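Local atomic coordinates of Orf c02003 protein (PDB entry 2Q00), a protein that is of unknown function but belongs to the archaeal PaREP1/PaREP8 family and folds as a compact, all-helical single chain. Residues K29-A34 and K84-L89; K39-E44 and I116-S121. One frame throughout, in Å; residues are numbered along the deposited sequence.

Interaction 1: K29-A34 and K84-L89; sequences KYYKAA and KSAWTL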
ATOM      1  N   LYS A  29      -1.112  -3.505  -8.474  1.00 45.36           N
ATOM      2  CA  LYS A  29      -1.996  -2.376  -8.203  1.00 44.66           C
ATOM      3  C   LYS A  29      -2.274  -2.271  -6.720  1.00 44.77           C
ATOM      4  O   LYS A  29      -2.381  -1.161  -6.177  1.00 45.70           O
ATOM      5  CB  LYS A  29      -3.307  -2.502  -8.979  1.00 48.11           C
ATOM      6  CG  LYS A  29      -3.310  -1.743 -10.303  1.00 47.14           C
ATOM      7  CD  LYS A  29      -2.561  -2.459 -11.401  1.00 55.13           C
ATOM      8  CE  LYS A  29      -1.803  -1.478 -12.295  1.00 56.34           C
ATOM      9  NZ  LYS A  29      -2.569  -0.238 -12.604  1.00 54.67           N
ATOM     10  N   TYR A  30      -2.391  -3.424  -6.064  1.00 45.60           N
ATOM     11  CA  TYR A  30      -2.622  -3.447  -4.626  1.00 43.03           C
ATOM     12  C   TYR A  30      -1.408  -2.841  -3.947  1.00 42.52           C
ATOM     13  O   TYR A  30      -1.535  -2.114  -2.967  1.00 44.35           O
ATOM     14  CB  TYR A  30      -2.819  -4.874  -4.121  1.00 45.33           C
ATOM     15  CG  TYR A  30      -4.199  -5.448  -4.363  1.00 43.99           C
ATOM     16  CD1 TYR A  30      -5.325  -4.852  -3.798  1.00 42.82           C
ATOM     17  CD2 TYR A  30      -4.375  -6.598  -5.144  1.00 44.58           C
ATOM     18  CE1 TYR A  30      -6.595  -5.381  -4.001  1.00 45.68           C
ATOM     19  CE2 TYR A  30      -5.644  -7.144  -5.352  1.00 43.59           C
ATOM     20  CZ  TYR A  30      -6.758  -6.527  -4.774  1.00 44.42           C
ATOM     21  OH  TYR A  30      -8.027  -7.041  -4.946  1.00 47.35           O
ATOM     22  N   TYR A  31      -0.223  -3.152  -4.464  1.00 41.47           N
ATOM     23  CA  TYR A  31       0.989  -2.608  -3.874  1.00 44.99           C
ATOM     24  C   TYR A  31       1.030  -1.093  -4.087  1.00 42.63           C
ATOM     25  O   TYR A  31       1.324  -0.339  -3.168  1.00 45.01           O
ATOM     26  CB  TYR A  31       2.229  -3.256  -4.486  1.00 48.33           C
ATOM     27  CG  TYR A  31       3.516  -2.701  -3.917  1.00 51.97           C
ATOM     28  CD1 TYR A  31       3.832  -2.869  -2.565  1.00 50.53           C
ATOM     29  CD2 TYR A  31       4.411  -1.991  -4.723  1.00 50.28           C
ATOM     30  CE1 TYR A  31       5.001  -2.345  -2.034  1.00 46.84           C
ATOM     31  CE2 TYR A  31       5.582  -1.464  -4.200  1.00 47.77           C
ATOM     32  CZ  TYR A  31       5.868  -1.643  -2.851  1.00 52.78           C
ATOM     33  OH  TYR A  31       6.998  -1.094  -2.310  1.00 59.58           O
ATOM     34  N   LYS A  32       0.741  -0.651  -5.308  1.00 43.30           N
ATOM     35  CA  LYS A  32       0.724   0.777  -5.605  1.00 43.09           C
ATOM     36  C   LYS A  32      -0.296   1.471  -4.710  1.00 42.47           C
ATOM     37  O   LYS A  32      -0.071   2.592  -4.270  1.00 44.75           O
ATOM     38  CB  LYS A  32       0.390   1.021  -7.078  1.00 45.22           C
ATOM     39  CG  LYS A  32       1.549   0.736  -8.013  1.00 47.19           C
ATOM     40  CD  LYS A  32       1.189   1.033  -9.457  1.00 45.94           C
ATOM     41  CE  LYS A  32       2.385   0.849 -10.397  1.00 45.16           C
ATOM     42  NZ  LYS A  32       2.000   1.252 -11.796  1.00 60.23           N
ATOM     43  N   ALA A  33      -1.411   0.797  -4.438  1.00 41.26           N
ATOM     44  CA  ALA A  33      -2.435   1.349  -3.560  1.00 41.75           C
ATOM     45  C   ALA A  33      -1.810   1.556  -2.188  1.00 42.57           C
ATOM     46  O   ALA A  33      -2.063   2.560  -1.519  1.00 45.56           O
ATOM     47  CB  ALA A  33      -3.648   0.390  -3.448  1.00 37.92           C
ATOM     48  N   ALA A  34      -0.985   0.597  -1.774  1.00 45.31           N
ATOM     49  CA  ALA A  34      -0.319   0.668  -0.472  1.00 41.91           C
ATOM     50  C   ALA A  34       0.706   1.790  -0.433  1.00 39.53           C
ATOM     51  O   ALA A  34       0.802   2.522   0.555  1.00 41.65           O
ATOM     52  CB  ALA A  34       0.351  -0.658  -0.147  1.00 40.77           C
ATOM     53  N   LYS A  84       4.098  -4.803   5.295  1.00 55.48           N
ATOM     54  CA  LYS A  84       4.815  -6.024   4.910  1.00 55.58           C
ATOM     55  C   LYS A  84       4.018  -6.799   3.864  1.00 50.19           C
ATOM     56  O   LYS A  84       4.571  -7.228   2.846  1.00 51.73           O
ATOM     57  CB  LYS A  84       5.079  -6.911   6.131  1.00 57.94           C
ATOM     58  CG  LYS A  84       6.050  -6.301   7.145  1.00 60.87           C
ATOM     59  CD  LYS A  84       6.397  -7.294   8.265  1.00 64.85           C
ATOM     60  CE  LYS A  84       7.329  -6.681   9.317  1.00 77.21           C
ATOM     61  NZ  LYS A  84       6.702  -5.555  10.083  1.00 76.93           N
ATOM     62  N   SER A  85       2.719  -6.967   4.122  1.00 46.25           N
ATOM     63  CA  SER A  85       1.822  -7.662   3.192  1.00 45.90           C
ATOM     64  C   SER A  85       1.892  -7.022   1.802  1.00 47.44           C
ATOM     65  O   SER A  85       1.909  -7.716   0.769  1.00 45.69           O
ATOM     66  CB  SER A  85       0.381  -7.581   3.679  1.00 47.06           C
ATOM     67  OG  SER A  85       0.258  -8.131   4.967  1.00 46.22           O
ATOM     68  N   ALA A  86       1.914  -5.693   1.782  1.00 44.41           N
ATOM     69  CA  ALA A  86       1.990  -4.973   0.525  1.00 42.51           C
ATOM     70  C   ALA A  86       3.297  -5.382  -0.165  1.00 44.85           C
ATOM     71  O   ALA A  86       3.317  -5.685  -1.366  1.00 44.54           O
ATOM     72  CB  ALA A  86       1.958  -3.437   0.782  1.00 37.24           C
ATOM     73  N   TRP A  87       4.384  -5.402   0.606  1.00 43.23           N
ATOM     74  CA  TRP A  87       5.693  -5.763   0.070  1.00 42.79           C
ATOM     75  C   TRP A  87       5.653  -7.175  -0.500  1.00 42.41           C
ATOM     76  O   TRP A  87       6.156  -7.418  -1.597  1.00 41.47           O
ATOM     77  CB  TRP A  87       6.759  -5.645   1.176  1.00 46.49           C
ATOM     78  CG  TRP A  87       8.180  -5.853   0.705  1.00 53.55           C
ATOM     79  CD1 TRP A  87       9.021  -6.883   1.048  1.00 55.42           C
ATOM     80  CD2 TRP A  87       8.906  -5.045  -0.231  1.00 56.55           C
ATOM     81  NE1 TRP A  87      10.218  -6.767   0.374  1.00 52.08           N
ATOM     82  CE2 TRP A  87      10.175  -5.649  -0.417  1.00 56.32           C
ATOM     83  CE3 TRP A  87       8.610  -3.874  -0.936  1.00 52.61           C
ATOM     84  CZ2 TRP A  87      11.140  -5.118  -1.281  1.00 56.23           C
ATOM     85  CZ3 TRP A  87       9.570  -3.349  -1.795  1.00 55.29           C
ATOM     86  CH2 TRP A  87      10.819  -3.972  -1.962  1.00 56.94           C
ATOM     87  N   THR A  88       5.032  -8.096   0.236  1.00 42.70           N
ATOM     88  CA  THR A  88       4.924  -9.496  -0.202  1.00 45.24           C
ATOM     89  C   THR A  88       4.201  -9.578  -1.532  1.00 45.12           C
ATOM     90  O   THR A  88       4.593 -10.332  -2.431  1.00 45.40           O
ATOM     91  CB  THR A  88       4.124 -10.361   0.775  1.00 44.87           C
ATOM     92  OG1 THR A  88       4.720 -10.308   2.076  1.00 46.34           O
ATOM     93  CG2 THR A  88       4.086 -11.799   0.275  1.00 41.63           C
ATOM     94  N   LEU A  89       3.121  -8.817  -1.639  1.00 46.78           N
ATOM     95  CA  LEU A  89       2.360  -8.785  -2.871  1.00 44.44           C
ATOM     96  C   LEU A  89       3.293  -8.307  -3.978  1.00 46.83           C
ATOM     97  O   LEU A  89       3.299  -8.860  -5.078  1.00 46.86           O
ATOM     98  CB  LEU A  89       1.161  -7.824  -2.735  1.00 44.81           C
ATOM     99  CG  LEU A  89      -0.070  -8.401  -2.034  1.00 39.58           C
ATOM    100  CD1 LEU A  89      -1.094  -7.339  -1.737  1.00 36.95           C
ATOM    101  CD2 LEU A  89      -0.651  -9.471  -2.937  1.00 40.25           C
TER
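Tyr31 and Ala86 mark the closest backbone approach of segments 29-34 and 84-89, their CA atoms lying 5.1 Å apart. The two helical segments run roughly antiparallel, with 146° between their N-to-C directions, and their axes come within 8.5 Å. So close an approach suits alanine on both sides: the methyl CB of Ala34 meets that of Ala86 at 3.3 Å, a tight contact in which neither side chain extends past CB.

One turn away, Tyr31 holds its CG anti to the backbone N (chi1 179°), and the ring extends past Ala86 towards Trp87. Its CD1 lies 3.1 Å from the carbonyl O of Ala86 and 3.9 Å from Ala86 CB, and the oxygen approaches the Tyr31 ring obliquely. The Tyr31 and Trp87 side chains lie side by side and point the same way. Tyr31 OH reaches the indole at its edge, in the plane of the ring, 3.5 Å from Trp87 CZ3, a van der Waals contact rather than a hydrogen bond.

The pairing joins helix 23-45 to helix 79-95 inside a bundle of long helices, consistent with the four-helix architecture of the KNTase_C clan to which the family belongs. His90 stacks on Tyr31, and Phe66 meets Trp87 edge-to-face, so the aromatic flank continues beyond the two segments.

On the other flank, branched Leu89 serves two helices at once: its CD1 comes within 3.8 Å of Tyr30 CB on helix 23-45, while the side chain also touches Leu107 and Val111 of helix 101-122. The Tyr30 ring leads away from helix 79-95, and its hydroxyl is hydrogen-bonded to Glu15 of helix 6-19, which satisfies the polar end of an otherwise buried aromatic side chain.

Interaction 2: K39-E44 and I116-S121; sequences KLLVIE and IFAVNS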
ATOM      1  N   LYS A  39       2.254   7.420   1.502  1.00 47.18           N
ATOM      2  CA  LYS A  39       2.558   8.805   1.170  1.00 48.27           C
ATOM      3  C   LYS A  39       1.499   9.711   1.798  1.00 49.24           C
ATOM      4  O   LYS A  39       1.819  10.690   2.471  1.00 50.80           O
ATOM      5  CB  LYS A  39       2.583   9.012  -0.345  1.00 47.73           C
ATOM      6  CG  LYS A  39       3.709   8.289  -1.057  1.00 44.51           C
ATOM      7  CD  LYS A  39       3.695   8.547  -2.551  1.00 45.98           C
ATOM      8  CE  LYS A  39       4.762   7.731  -3.258  1.00 51.44           C
ATOM      9  NZ  LYS A  39       4.668   7.914  -4.732  1.00 62.84           N
ATOM     10  N   LEU A  40       0.237   9.366   1.599  1.00 51.17           N
ATOM     11  CA  LEU A  40      -0.856  10.160   2.149  1.00 55.45           C
ATOM     12  C   LEU A  40      -0.726  10.307   3.653  1.00 55.92           C
ATOM     13  O   LEU A  40      -0.927  11.387   4.206  1.00 61.11           O
ATOM     14  CB  LEU A  40      -2.203   9.514   1.811  1.00 54.00           C
ATOM     15  CG  LEU A  40      -3.450  10.347   2.091  1.00 59.61           C
ATOM     16  CD1 LEU A  40      -3.369  11.652   1.304  1.00 62.32           C
ATOM     17  CD2 LEU A  40      -4.702   9.550   1.701  1.00 57.45           C
ATOM     18  N   LEU A  41      -0.383   9.210   4.314  1.00 58.92           N
ATOM     19  CA  LEU A  41      -0.229   9.200   5.762  1.00 57.07           C
ATOM     20  C   LEU A  41       0.987   9.990   6.211  1.00 57.23           C
ATOM     21  O   LEU A  41       0.969  10.606   7.276  1.00 56.00           O
ATOM     22  CB  LEU A  41      -0.128   7.758   6.262  1.00 57.57           C
ATOM     23  CG  LEU A  41      -1.441   6.975   6.234  1.00 56.49           C
ATOM     24  CD1 LEU A  41      -1.178   5.486   6.429  1.00 56.60           C
ATOM     25  CD2 LEU A  41      -2.364   7.523   7.316  1.00 58.44           C
ATOM     26  N   VAL A  42       2.049   9.951   5.410  1.00 57.77           N
ATOM     27  CA  VAL A  42       3.262  10.697   5.725  1.00 59.07           C
ATOM     28  C   VAL A  42       2.910  12.183   5.664  1.00 63.52           C
ATOM     29  O   VAL A  42       3.250  12.960   6.562  1.00 60.26           O
ATOM     30  CB  VAL A  42       4.385  10.414   4.697  1.00 59.49           C
ATOM     31  CG1 VAL A  42       5.541  11.382   4.904  1.00 52.29           C
ATOM     32  CG2 VAL A  42       4.866   8.985   4.835  1.00 53.39           C
ATOM     33  N   ILE A  43       2.219  12.557   4.588  1.00 66.66           N
ATOM     34  CA  ILE A  43       1.792  13.928   4.365  1.00 71.20           C
ATOM     35  C   ILE A  43       0.897  14.434   5.488  1.00 73.92           C
ATOM     36  O   ILE A  43       1.117  15.517   6.022  1.00 75.79           O
ATOM     37  CB  ILE A  43       1.022  14.053   3.033  1.00 72.71           C
ATOM     38  CG1 ILE A  43       1.943  13.686   1.866  1.00 74.36           C
ATOM     39  CG2 ILE A  43       0.460  15.461   2.876  1.00 71.68           C
ATOM     40  CD1 ILE A  43       3.209  14.525   1.774  1.00 77.01           C
ATOM     41  N   GLU A  44      -0.114  13.651   5.846  1.00 75.68           N
ATOM     42  CA  GLU A  44      -1.027  14.052   6.910  1.00 78.38           C
ATOM     43  C   GLU A  44      -0.349  14.134   8.279  1.00 80.12           C
ATOM     44  O   GLU A  44      -0.460  15.148   8.969  1.00 82.91           O
ATOM     45  CB  GLU A  44      -2.223  13.100   6.976  1.00 76.20           C
ATOM     46  CG  GLU A  44      -3.118  13.155   5.746  1.00 79.24           C
ATOM     47  CD  GLU A  44      -3.615  14.563   5.448  1.00 80.69           C
ATOM     48  OE1 GLU A  44      -4.249  15.174   6.347  1.00 71.40           O
ATOM     49  OE2 GLU A  44      -3.371  15.051   4.317  1.00 79.09           O
ATOM     50  N   ILE A 116      -7.795   2.530   3.882  1.00 56.99           N
ATOM     51  CA  ILE A 116      -8.802   3.252   4.647  1.00 58.65           C
ATOM     52  C   ILE A 116      -8.196   4.051   5.790  1.00 58.33           C
ATOM     53  O   ILE A 116      -8.672   5.134   6.104  1.00 61.02           O
ATOM     54  CB  ILE A 116      -9.878   2.301   5.197  1.00 60.55           C
ATOM     55  CG1 ILE A 116      -9.252   1.330   6.194  1.00 71.78           C
ATOM     56  CG2 ILE A 116     -10.538   1.543   4.037  1.00 57.98           C
ATOM     57  CD1 ILE A 116     -10.265   0.475   6.945  1.00 83.50           C
ATOM     58  N   PHE A 117      -7.146   3.536   6.415  1.00 59.23           N
ATOM     59  CA  PHE A 117      -6.519   4.283   7.489  1.00 60.43           C
ATOM     60  C   PHE A 117      -6.086   5.627   6.921  1.00 59.57           C
ATOM     61  O   PHE A 117      -6.313   6.668   7.533  1.00 60.63           O
ATOM     62  CB  PHE A 117      -5.297   3.545   8.051  1.00 59.84           C
ATOM     63  CG  PHE A 117      -5.635   2.465   9.049  1.00 67.89           C
ATOM     64  CD1 PHE A 117      -6.599   2.683  10.035  1.00 72.37           C
ATOM     65  CD2 PHE A 117      -4.953   1.245   9.035  1.00 68.74           C
ATOM     66  CE1 PHE A 117      -6.879   1.701  10.994  1.00 72.92           C
ATOM     67  CE2 PHE A 117      -5.222   0.262   9.984  1.00 62.08           C
ATOM     68  CZ  PHE A 117      -6.184   0.484  10.968  1.00 64.12           C
ATOM     69  N   ALA A 118      -5.468   5.593   5.744  1.00 57.71           N
ATOM     70  CA  ALA A 118      -5.007   6.810   5.095  1.00 57.25           C
ATOM     71  C   ALA A 118      -6.183   7.750   4.853  1.00 57.65           C
ATOM     72  O   ALA A 118      -6.229   8.871   5.368  1.00 54.87           O
ATOM     73  CB  ALA A 118      -4.332   6.475   3.782  1.00 56.14           C
ATOM     74  N   VAL A 119      -7.138   7.271   4.068  1.00 58.11           N
ATOM     75  CA  VAL A 119      -8.329   8.035   3.751  1.00 58.70           C
ATOM     76  C   VAL A 119      -8.910   8.713   4.994  1.00 62.17           C
ATOM     77  O   VAL A 119      -9.436   9.827   4.919  1.00 61.70           O
ATOM     78  CB  VAL A 119      -9.386   7.121   3.132  1.00 55.84           C
ATOM     79  CG1 VAL A 119     -10.659   7.902   2.872  1.00 58.02           C
ATOM     80  CG2 VAL A 119      -8.853   6.540   1.842  1.00 49.90           C
ATOM     81  N   ASN A 120      -8.803   8.042   6.135  1.00 65.09           N
ATOM     82  CA  ASN A 120      -9.324   8.584   7.384  1.00 66.31           C
ATOM     83  C   ASN A 120      -8.455   9.680   7.969  1.00 65.33           C
ATOM     84  O   ASN A 120      -8.965  10.633   8.552  1.00 64.90           O
ATOM     85  CB  ASN A 120      -9.500   7.468   8.407  1.00 67.05           C
ATOM     86  CG  ASN A 120     -10.789   6.708   8.207  1.00 72.03           C
ATOM     87  OD1 ASN A 120     -11.200   6.451   7.073  1.00 80.09           O
ATOM     88  ND2 ASN A 120     -11.436   6.339   9.306  1.00 78.17           N
ATOM     89  N   SER A 121      -7.144   9.551   7.811  1.00 66.69           N
ATOM     90  CA  SER A 121      -6.235  10.550   8.353  1.00 69.64           C
ATOM     91  C   SER A 121      -6.486  11.915   7.718  1.00 70.89           C
ATOM     92  O   SER A 121      -6.017  12.936   8.217  1.00 68.60           O
ATOM     93  CB  SER A 121      -4.779  10.134   8.136  1.00 69.42           C
ATOM     94  OG  SER A 121      -4.426  10.195   6.767  1.00 74.69           O
TER
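Leu41 and Ala118 form the tight part of this contact, where two helical segments run in nearly the same direction, 30° apart, with axes 8.8 Å from each other at closest. Small Ala118 lets both leucines reach its helix. Leu41 lays CD2 3.5 Å from Ala118 CA and its CG against Ala118 CB. Leu40, with CG anti to the backbone N (chi1 -169°), comes to the same methyl from another direction, CD2 lying 3.7 Å from Ala118 CB.

Toward the C-terminal ends the contact turns polar and more open to solvent, with no hydrogen bond between the segments. Ser121 is suited to this partly exposed place because its hydroxyl is satisfied within its own segment: OG donates to Ala118 O at 2.6 Å, in the carbonyl plane and on a lone pair. The same OG also packs against carbon, 3.4 Å from Leu41 CD2 and equally far from Glu44 CG. The Glu44 chain bends at chi2 (-55°), which places CD; OE1 and Ser121 O are both acceptors and form no hydrogen bond.

Side-chain packing here joins the C-terminal part of helix 23-45 to the last helix of the bundle, 101-122. Leu122 extends the contact on that helix, touching both Leu40 and Glu44; Leu41 is covered further by Leu114 of the same helix and by Leu72 in the loop that follows helix 62-71.

How the interactions relate
Helix 23-45 is common to both contacts: interaction 1 uses its N-terminal half and interaction 2 its C-terminal part. Their centres lie about 15 Å apart and their nearest atoms about 5 Å, so they do not touch. Along the chain the segments alternate, 29-34, 39-44, 84-89 and 116-121, and the two partner helices, 79-95 and 101-122, follow each other. Helix 23-45 therefore meets one partner roughly antiparallel and the next nearly parallel, consistent with an up-and-down arrangement of the long helices. Interaction 1 is buried near the centre of the chain, whereas interaction 2 lies further out and is partly exposed; together they tie the N-terminal and C-terminal parts of the chain into one bundle.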